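Local coordinates for cellulose biosynthesis protein BcsG (Salmonella typhimurium LT2, PDB 5OLT), which is required for cellulose biosynthesis and is represented here by its extramembrane domain, a zinc-binding member of the alkaline phosphatase family, at residues L61-I66 / Y131-L136; S97-S102 / A106-R111; A352-S355 / A360-I363. All coordinates share one frame; numbering follows the deposited sequence.

Contact 1 (L61-I66 / Y131-L136); sequences LLVINI and YLFDNL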
loop_
_atom_site.group_PDB
_atom_site.type_symbol
_atom_site.label_atom_id
_atom_site.label_comp_id
_atom_site.label_asym_id
_atom_site.label_seq_id
_atom_site.Cartn_x
_atom_site.Cartn_y
_atom_site.Cartn_z
ATOM N N LEU A 61 -1.415 -10.824 10.169
ATOM C CA LEU A 61 -1.071 -9.792 9.171
ATOM C C LEU A 61 -1.724 -8.481 9.585
ATOM O O LEU A 61 -2.925 -8.450 9.886
ATOM C CB LEU A 61 -1.563 -10.201 7.761
ATOM C CG LEU A 61 -1.443 -9.093 6.705
ATOM C CD1 LEU A 61 0.012 -8.812 6.375
ATOM C CD2 LEU A 61 -2.154 -9.461 5.407
ATOM N N LEU A 62 -0.937 -7.408 9.621
ATOM C CA LEU A 62 -1.517 -6.079 9.955
ATOM C C LEU A 62 -1.108 -5.132 8.836
ATOM O O LEU A 62 0.088 -4.917 8.620
ATOM C CB LEU A 62 -0.955 -5.609 11.301
ATOM C CG LEU A 62 -1.279 -4.184 11.704
ATOM C CD1 LEU A 62 -2.772 -3.931 11.794
ATOM C CD2 LEU A 62 -0.589 -3.863 13.026
ATOM N N VAL A 63 -2.093 -4.622 8.090
ATOM C CA VAL A 63 -1.824 -3.685 6.994
ATOM C C VAL A 63 -2.181 -2.287 7.483
ATOM O O VAL A 63 -3.330 -2.029 7.889
ATOM C CB VAL A 63 -2.650 -4.055 5.739
ATOM C CG1 VAL A 63 -2.456 -3.030 4.626
ATOM C CG2 VAL A 63 -2.284 -5.433 5.253
ATOM N N ILE A 64 -1.189 -1.393 7.473
ATOM C CA ILE A 64 -1.323 -0.046 8.015
ATOM C C ILE A 64 -1.354 0.901 6.805
ATOM O O ILE A 64 -0.321 1.127 6.151
ATOM C CB ILE A 64 -0.121 0.264 8.960
ATOM C CG1 ILE A 64 -0.146 -0.702 10.160
ATOM C CG2 ILE A 64 -0.144 1.724 9.403
ATOM C CD1 ILE A 64 1.010 -0.517 11.112
ATOM N N ASN A 65 -2.549 1.422 6.471
ATOM C CA ASN A 65 -2.778 2.174 5.250
ATOM C C ASN A 65 -2.943 3.644 5.632
ATOM O O ASN A 65 -3.888 4.013 6.321
ATOM C CB ASN A 65 -4.036 1.577 4.583
ATOM C CG ASN A 65 -4.371 2.205 3.262
ATOM O OD1 ASN A 65 -3.497 2.407 2.382
ATOM N ND2 ASN A 65 -5.645 2.489 3.078
ATOM N N ILE A 66 -1.966 4.458 5.237
ATOM C CA ILE A 66 -1.836 5.822 5.765
ATOM C C ILE A 66 -2.205 6.850 4.718
ATOM O O ILE A 66 -1.595 6.895 3.645
ATOM C CB ILE A 66 -0.386 6.087 6.237
ATOM C CG1 ILE A 66 0.024 5.070 7.321
ATOM C CG2 ILE A 66 -0.216 7.543 6.719
ATOM C CD1 ILE A 66 1.503 5.096 7.661
ATOM N N TYR A 131 -9.275 -10.186 -4.184
ATOM C CA TYR A 131 -9.430 -9.539 -2.885
ATOM C C TYR A 131 -8.514 -10.187 -1.876
ATOM O O TYR A 131 -8.760 -11.299 -1.432
ATOM C CB TYR A 131 -10.881 -9.561 -2.405
ATOM C CG TYR A 131 -11.834 -8.819 -3.314
ATOM C CD1 TYR A 131 -12.325 -9.426 -4.478
ATOM C CD2 TYR A 131 -12.248 -7.524 -3.001
ATOM C CE1 TYR A 131 -13.218 -8.756 -5.309
ATOM C CE2 TYR A 131 -13.140 -6.843 -3.844
ATOM C CZ TYR A 131 -13.632 -7.493 -4.970
ATOM O OH TYR A 131 -14.508 -6.852 -5.834
ATOM N N LEU A 132 -7.428 -9.481 -1.544
ATOM C CA LEU A 132 -6.389 -10.038 -0.683
ATOM C C LEU A 132 -6.956 -10.622 0.629
ATOM O O LEU A 132 -6.575 -11.753 1.044
ATOM C CB LEU A 132 -5.372 -8.931 -0.367
ATOM C CG LEU A 132 -4.269 -9.259 0.652
ATOM C CD1 LEU A 132 -3.385 -10.391 0.091
ATOM C CD2 LEU A 132 -3.473 -7.971 0.946
ATOM N N PHE A 133 -7.811 -9.867 1.305
ATOM C CA PHE A 133 -8.362 -10.293 2.590
ATOM C C PHE A 133 -9.328 -11.463 2.437
ATOM O O PHE A 133 -9.441 -12.280 3.360
ATOM C CB PHE A 133 -8.959 -9.116 3.379
ATOM C CG PHE A 133 -7.909 -8.197 3.930
ATOM C CD1 PHE A 133 -7.332 -7.207 3.136
ATOM C CD2 PHE A 133 -7.475 -8.347 5.245
ATOM C CE1 PHE A 133 -6.330 -6.378 3.650
ATOM C CE2 PHE A 133 -6.495 -7.513 5.776
ATOM C CZ PHE A 133 -5.913 -6.539 4.984
ATOM N N ASP A 134 -9.986 -11.578 1.275
ATOM C CA ASP A 134 -10.841 -12.757 1.042
ATOM C C ASP A 134 -10.015 -13.999 0.822
ATOM O O ASP A 134 -10.377 -15.081 1.300
ATOM C CB ASP A 134 -11.735 -12.511 -0.155
ATOM C CG ASP A 134 -12.908 -11.633 0.181
ATOM O OD1 ASP A 134 -13.205 -11.426 1.393
ATOM O OD2 ASP A 134 -13.553 -11.150 -0.778
ATOM N N ASN A 135 -8.901 -13.853 0.107
ATOM C CA ASN A 135 -7.963 -14.954 -0.082
ATOM C C ASN A 135 -7.484 -15.433 1.285
ATOM O O ASN A 135 -7.386 -16.643 1.520
ATOM C CB ASN A 135 -6.773 -14.517 -0.957
ATOM C CG ASN A 135 -7.183 -14.259 -2.410
ATOM O OD1 ASN A 135 -8.111 -14.900 -2.933
ATOM N ND2 ASN A 135 -6.519 -13.329 -3.062
ATOM N N LEU A 136 -7.192 -14.496 2.190
ATOM C CA LEU A 136 -6.758 -14.906 3.524
ATOM C C LEU A 136 -7.889 -15.494 4.355
ATOM O O LEU A 136 -7.683 -16.503 5.067
ATOM C CB LEU A 136 -6.113 -13.712 4.225
ATOM C CG LEU A 136 -4.819 -13.274 3.544
ATOM C CD1 LEU A 136 -4.414 -11.927 4.141
ATOM C CD2 LEU A 136 -3.696 -14.320 3.690
#

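Contact 2 (S97-S102 / A106-R111); sequences SGTSYS and AIRLLR. With ZN (zinc ion), chain B.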
loop_
_atom_site.group_PDB
_atom_site.type_symbol
_atom_site.label_atom_id
_atom_site.label_comp_id
_atom_site.label_asym_id
_atom_site.label_seq_id
_atom_site.Cartn_x
_atom_site.Cartn_y
_atom_site.Cartn_z
ATOM N N SER A 97 1.320 4.342 -5.785
ATOM C CA SER A 97 0.010 4.118 -5.159
ATOM C C SER A 97 -1.153 4.031 -6.166
ATOM O O SER A 97 -2.243 3.604 -5.792
ATOM C CB SER A 97 -0.314 5.221 -4.142
ATOM O OG SER A 97 -0.544 6.435 -4.816
ATOM N N GLY A 98 -0.911 4.409 -7.415
ATOM C CA GLY A 98 -1.912 4.223 -8.471
ATOM C C GLY A 98 -3.008 5.271 -8.544
ATOM O O GLY A 98 -3.835 5.170 -9.450
ATOM N N THR A 99 -3.032 6.227 -7.602
ATOM C CA THR A 99 -4.127 7.213 -7.504
ATOM C C THR A 99 -3.761 8.238 -6.482
ATOM O O THR A 99 -2.806 8.030 -5.687
ATOM C CB THR A 99 -5.443 6.500 -7.103
ATOM O OG1 THR A 99 -6.505 7.462 -7.062
ATOM C CG2 THR A 99 -5.313 5.813 -5.743
ATOM N N SER A 100 -4.471 9.369 -6.498
ATOM C CA SER A 100 -4.228 10.375 -5.474
ATOM C C SER A 100 -5.424 10.619 -4.561
ATOM O O SER A 100 -5.371 11.586 -3.780
ATOM C CB SER A 100 -3.709 11.658 -6.072
ATOM O OG SER A 100 -4.590 12.182 -7.050
ATOM N N TYR A 101 -6.440 9.742 -4.612
ATOM C CA TYR A 101 -7.612 9.865 -3.733
ATOM C C TYR A 101 -7.730 8.672 -2.811
ATOM O O TYR A 101 -7.318 7.564 -3.162
ATOM C CB TYR A 101 -8.892 9.993 -4.570
ATOM C CG TYR A 101 -9.018 11.281 -5.391
ATOM C CD1 TYR A 101 -8.546 12.508 -4.921
ATOM C CD2 TYR A 101 -9.703 11.256 -6.593
ATOM C CE1 TYR A 101 -8.708 13.685 -5.672
ATOM C CE2 TYR A 101 -9.914 12.417 -7.332
ATOM C CZ TYR A 101 -9.408 13.621 -6.872
ATOM O OH TYR A 101 -9.635 14.757 -7.660
ATOM N N SER A 102 -8.321 8.900 -1.628
ATOM C CA SER A 102 -8.326 7.882 -0.589
ATOM C C SER A 102 -9.159 6.654 -0.916
ATOM O O SER A 102 -8.695 5.519 -0.724
ATOM C CB SER A 102 -8.877 8.476 0.711
ATOM O OG SER A 102 -8.143 9.629 1.105
ATOM N N ALA A 106 -7.668 2.784 -1.295
ATOM C CA ALA A 106 -8.027 1.674 -0.409
ATOM C C ALA A 106 -8.572 0.497 -1.214
ATOM O O ALA A 106 -8.219 -0.662 -0.956
ATOM C CB ALA A 106 -9.041 2.125 0.611
ATOM N N ILE A 107 -9.403 0.770 -2.234
ATOM C CA ILE A 107 -9.915 -0.305 -3.061
ATOM C C ILE A 107 -8.768 -1.003 -3.810
ATOM O O ILE A 107 -8.738 -2.234 -3.882
ATOM C CB ILE A 107 -10.953 0.229 -4.081
ATOM C CG1 ILE A 107 -12.145 0.885 -3.349
ATOM C CG2 ILE A 107 -11.499 -0.927 -4.926
ATOM C CD1 ILE A 107 -12.983 1.732 -4.295
ATOM N N ARG A 108 -7.810 -0.235 -4.346
ATOM C CA ARG A 108 -6.682 -0.836 -5.051
ATOM C C ARG A 108 -5.895 -1.767 -4.105
ATOM O O ARG A 108 -5.500 -2.855 -4.492
ATOM C CB ARG A 108 -5.789 0.238 -5.639
ATOM C CG ARG A 108 -6.427 0.942 -6.834
ATOM C CD ARG A 108 -5.511 1.998 -7.452
ATOM N NE ARG A 108 -6.154 2.603 -8.638
ATOM C CZ ARG A 108 -6.266 1.997 -9.825
ATOM N NH1 ARG A 108 -5.720 0.801 -10.059
ATOM N NH2 ARG A 108 -6.956 2.605 -10.811
ATOM N N LEU A 109 -5.649 -1.317 -2.884
ATOM C CA LEU A 109 -4.934 -2.148 -1.920
ATOM C C LEU A 109 -5.734 -3.401 -1.550
ATOM O O LEU A 109 -5.167 -4.504 -1.479
ATOM C CB LEU A 109 -4.665 -1.313 -0.653
ATOM C CG LEU A 109 -3.994 -2.021 0.544
ATOM C CD1 LEU A 109 -2.724 -2.768 0.191
ATOM C CD2 LEU A 109 -3.679 -0.962 1.574
ATOM N N LEU A 110 -7.048 -3.251 -1.347
ATOM C CA LEU A 110 -7.885 -4.407 -1.023
ATOM C C LEU A 110 -7.972 -5.399 -2.191
ATOM O O LEU A 110 -8.147 -6.606 -1.970
ATOM C CB LEU A 110 -9.278 -3.981 -0.497
ATOM C CG LEU A 110 -9.151 -3.233 0.840
ATOM C CD1 LEU A 110 -10.427 -2.489 1.133
ATOM C CD2 LEU A 110 -8.814 -4.176 1.982
ATOM N N ARG A 111 -7.709 -4.914 -3.410
ATOM C CA ARG A 111 -7.689 -5.774 -4.593
ATOM C C ARG A 111 -6.246 -6.100 -5.021
ATOM O O ARG A 111 -5.964 -6.357 -6.192
ATOM C CB ARG A 111 -8.491 -5.148 -5.730
ATOM C CG ARG A 111 -9.969 -5.011 -5.421
ATOM C CD ARG A 111 -10.721 -4.472 -6.628
ATOM N NE ARG A 111 -12.110 -4.233 -6.261
ATOM C CZ ARG A 111 -13.045 -3.903 -7.143
ATOM N NH1 ARG A 111 -12.722 -3.825 -8.442
ATOM N NH2 ARG A 111 -14.296 -3.732 -6.702
HETATM ZN ZN ZN B . -6.231 9.745 1.673
HETATM O O HOH W 1 -7.385 11.937 1.336
#

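Contact 3 (A352-S355 / A360-I363); sequences APVS and AVVI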
loop_
_atom_site.group_PDB
_atom_site.type_symbol
_atom_site.label_atom_id
_atom_site.label_comp_id
_atom_site.label_asym_id
_atom_site.label_seq_id
_atom_site.Cartn_x
_atom_site.Cartn_y
_atom_site.Cartn_z
ATOM N N ALA A 352 4.505 -0.999 -13.806
ATOM C CA ALA A 352 4.789 0.353 -14.299
ATOM C C ALA A 352 4.010 1.373 -13.452
ATOM O O ALA A 352 2.893 1.060 -12.964
ATOM C CB ALA A 352 4.425 0.478 -15.788
ATOM N N PRO A 353 4.591 2.579 -13.273
ATOM C CA PRO A 353 3.923 3.621 -12.455
ATOM C C PRO A 353 2.846 4.356 -13.233
ATOM O O PRO A 353 3.074 5.383 -13.827
ATOM C CB PRO A 353 5.076 4.546 -12.062
ATOM C CG PRO A 353 6.001 4.429 -13.218
ATOM C CD PRO A 353 5.982 2.959 -13.588
ATOM N N VAL A 354 1.693 3.758 -13.254
ATOM C CA VAL A 354 0.507 4.331 -13.883
ATOM C C VAL A 354 -0.433 4.712 -12.754
ATOM O O VAL A 354 -0.663 3.916 -11.838
ATOM C CB VAL A 354 -0.171 3.282 -14.782
ATOM C CG1 VAL A 354 -1.515 3.800 -15.307
ATOM C CG2 VAL A 354 0.788 2.875 -15.915
ATOM N N SER A 355 -0.977 5.926 -12.804
ATOM C CA SER A 355 -1.880 6.371 -11.745
ATOM C C SER A 355 -3.107 7.017 -12.352
ATOM O O SER A 355 -3.014 7.664 -13.418
ATOM C CB SER A 355 -1.186 7.390 -10.832
ATOM O OG SER A 355 -0.028 6.806 -10.264
ATOM N N ALA A 360 -8.368 11.505 -14.958
ATOM C CA ALA A 360 -6.991 11.733 -15.358
ATOM C C ALA A 360 -6.189 10.467 -15.213
ATOM O O ALA A 360 -6.387 9.705 -14.251
ATOM C CB ALA A 360 -6.372 12.821 -14.487
ATOM N N VAL A 361 -5.287 10.260 -16.176
ATOM C CA VAL A 361 -4.265 9.186 -16.091
ATOM C C VAL A 361 -2.888 9.835 -16.204
ATOM O O VAL A 361 -2.684 10.753 -17.017
ATOM C CB VAL A 361 -4.427 8.147 -17.239
ATOM C CG1 VAL A 361 -3.439 7.017 -17.065
ATOM C CG2 VAL A 361 -5.851 7.542 -17.313
ATOM N N VAL A 362 -1.961 9.373 -15.354
ATOM C CA VAL A 362 -0.583 9.832 -15.405
ATOM C C VAL A 362 0.271 8.587 -15.632
ATOM O O VAL A 362 0.106 7.565 -14.949
ATOM C CB VAL A 362 -0.159 10.534 -14.101
ATOM C CG1 VAL A 362 1.327 10.836 -14.105
ATOM C CG2 VAL A 362 -0.947 11.824 -13.952
ATOM N N ILE A 363 1.213 8.700 -16.562
ATOM C CA ILE A 363 2.197 7.626 -16.829
ATOM C C ILE A 363 3.590 8.209 -16.938
ATOM O O ILE A 363 3.758 9.425 -17.103
ATOM C CB ILE A 363 1.878 6.820 -18.128
ATOM C CG1 ILE A 363 2.105 7.676 -19.389
ATOM C CG2 ILE A 363 0.432 6.287 -18.039
ATOM C CD1 ILE A 363 1.869 6.933 -20.714
#

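Contact 1 (L61-I66 / Y131-L136)
In the alpha/beta core of this alkaline phosphatase-type domain, Leu61 and Val63 on strand 60-66 pack against Leu136 and Phe133 on the short helix 132-138. It is a worked example of helix-on-sheet packing by a few apolar groups: no hydrogen bond crosses the interface, and the closest pair of CA atoms, those of Leu61 and Leu136, stand 9.5 Å apart. Two separate touches bridge that gap. The leucines meet through one methyl each, their side chains crossing at about a right angle, with Leu61 CD2 3.6 Å from Leu136 CD1. Two residues along the strand, on the same face of the sheet, Val63 is reached by Phe133, whose first torsion (chi1 -72°) places the ring anti to its own carbonyl carbon and lets its far end lean toward the strand. Other walls close round the pair: Phe133 also touches Ala211 and Phe213 of strand 210-216 and Leu110 of helix 102-110, while Val63 lies on Leu109 of that helix. All four touching residues are buried. The ring itself meets the valine obliquely, Phe133 CZ lying 3.8 Å from Val63 CG2.

Contact 2 (S97-S102 / A106-R111)
Arg108, Ser102 and Ala106 bring most of the buried surface to the meeting of the loop after strand 90-96 with helix 102-110. Arg108 contributes the largest share. Its chain runs extended from CG to NE along the backbone of the loop, and Thr99 CG2 approaches its aliphatic part, 4.2 Å from Arg108 CD. At the flat end, Gly98 O lies over one face of the guanidinium, 3.6 Å from Arg108 NE, so the carbonyl packs on the group without receiving a hydrogen bond from it. The polar end turns elsewhere, with Arg108 NH1 hydrogen-bonded to Pro117 O. Gly98, with a positive phi of 81°, has no side chain to come between the loop backbone and Arg108 CD, and within the loop Ser97 OG donates to Thr99 O at 2.9 Å, in the carbonyl plane. Thr99 OG1 is hydrogen-bonded to Asn357 OD1, outside the loop.

Ser102 and Ala106 are joined by the first turn of the helix: Ala106 N donates to Ser102 O at 3.0 Å, with an angle of 161° at the hydrogen. While its carbonyl serves the helix, the bond to Ser102 CB leads away from helix residues 106-111, and chi1 of -56° sets Ser102 OG anti to the carbonyl carbon, where it binds the zinc ion at 2.0 Å. Cys67, Glu266 and His267 are the other protein ligands, and water 1 is a more distant ligand, 2.5 Å from the zinc ion. A metal-bound serine just after the N-cap of a helix, at Tyr101, is consistent with the active-site architecture of the alkaline phosphatase family.

Contact 3 (A352-S355 / A360-I363)
With chi1 at 173° in Val354 and -176° in Val361, each valine turns CG1 anti to its backbone N, and the two methyls meet, Val354 CG1 standing 4.1 Å from Val361 CG1. The other branch of Val354 lies alongside Ile363, the two side chains pointing the same way, with Val354 CG2 4.0 Å from Ile363 CG2. Beneath these side chains the backbones pair at the open end of a beta hairpin. Ser355 and Val362 form an antiparallel hydrogen-bonded pair: Ser355 N donates to Val362 O at 2.9 Å and Val362 N returns to Ser355 O at 2.8 Å, both donors in the plane of the accepting carbonyl. Each carbonyl oxygen also takes a CA-H contact, Val354 CA approaching Val362 O at 3.4 Å and Val361 CA approaching Ser355 O at 3.3 Å. The strand is entered through an inverse gamma turn centred on Pro353. Ser355 OG is hydrogen-bonded to Asn96 ND2 of strand 90-96 in the main sheet. Strand 355-357 is the edge of a four-stranded antiparallel sheet, 360-365 being flanked beyond by 368-373; helix 27-42 covers Val354 through Trp33, Leu34 and Phe37, whereas Ser355 and Val362 face helix 287-290.

In the fold
From the N terminus, strand 60-66 opens contact 1, whose loop closes after 64 intervening residues at 131-136. Contact 2 lies wholly within that loop, a short local closure between the loop that follows strand 90-96 and helix 102-110; the Cys114-Cys130 disulfide then spans the chain leading from it to 131-136. The two contacts touch, with a probable hydrogen bond from Leu132 N to Leu110 O. Contact 3 follows in series near the C terminus and closes a hairpin. It does not reach contact 1, but Ser355 packs on Gly98 of contact 2. The main sheet, the zinc-site helix and the C-terminal sheet are thereby linked in succession.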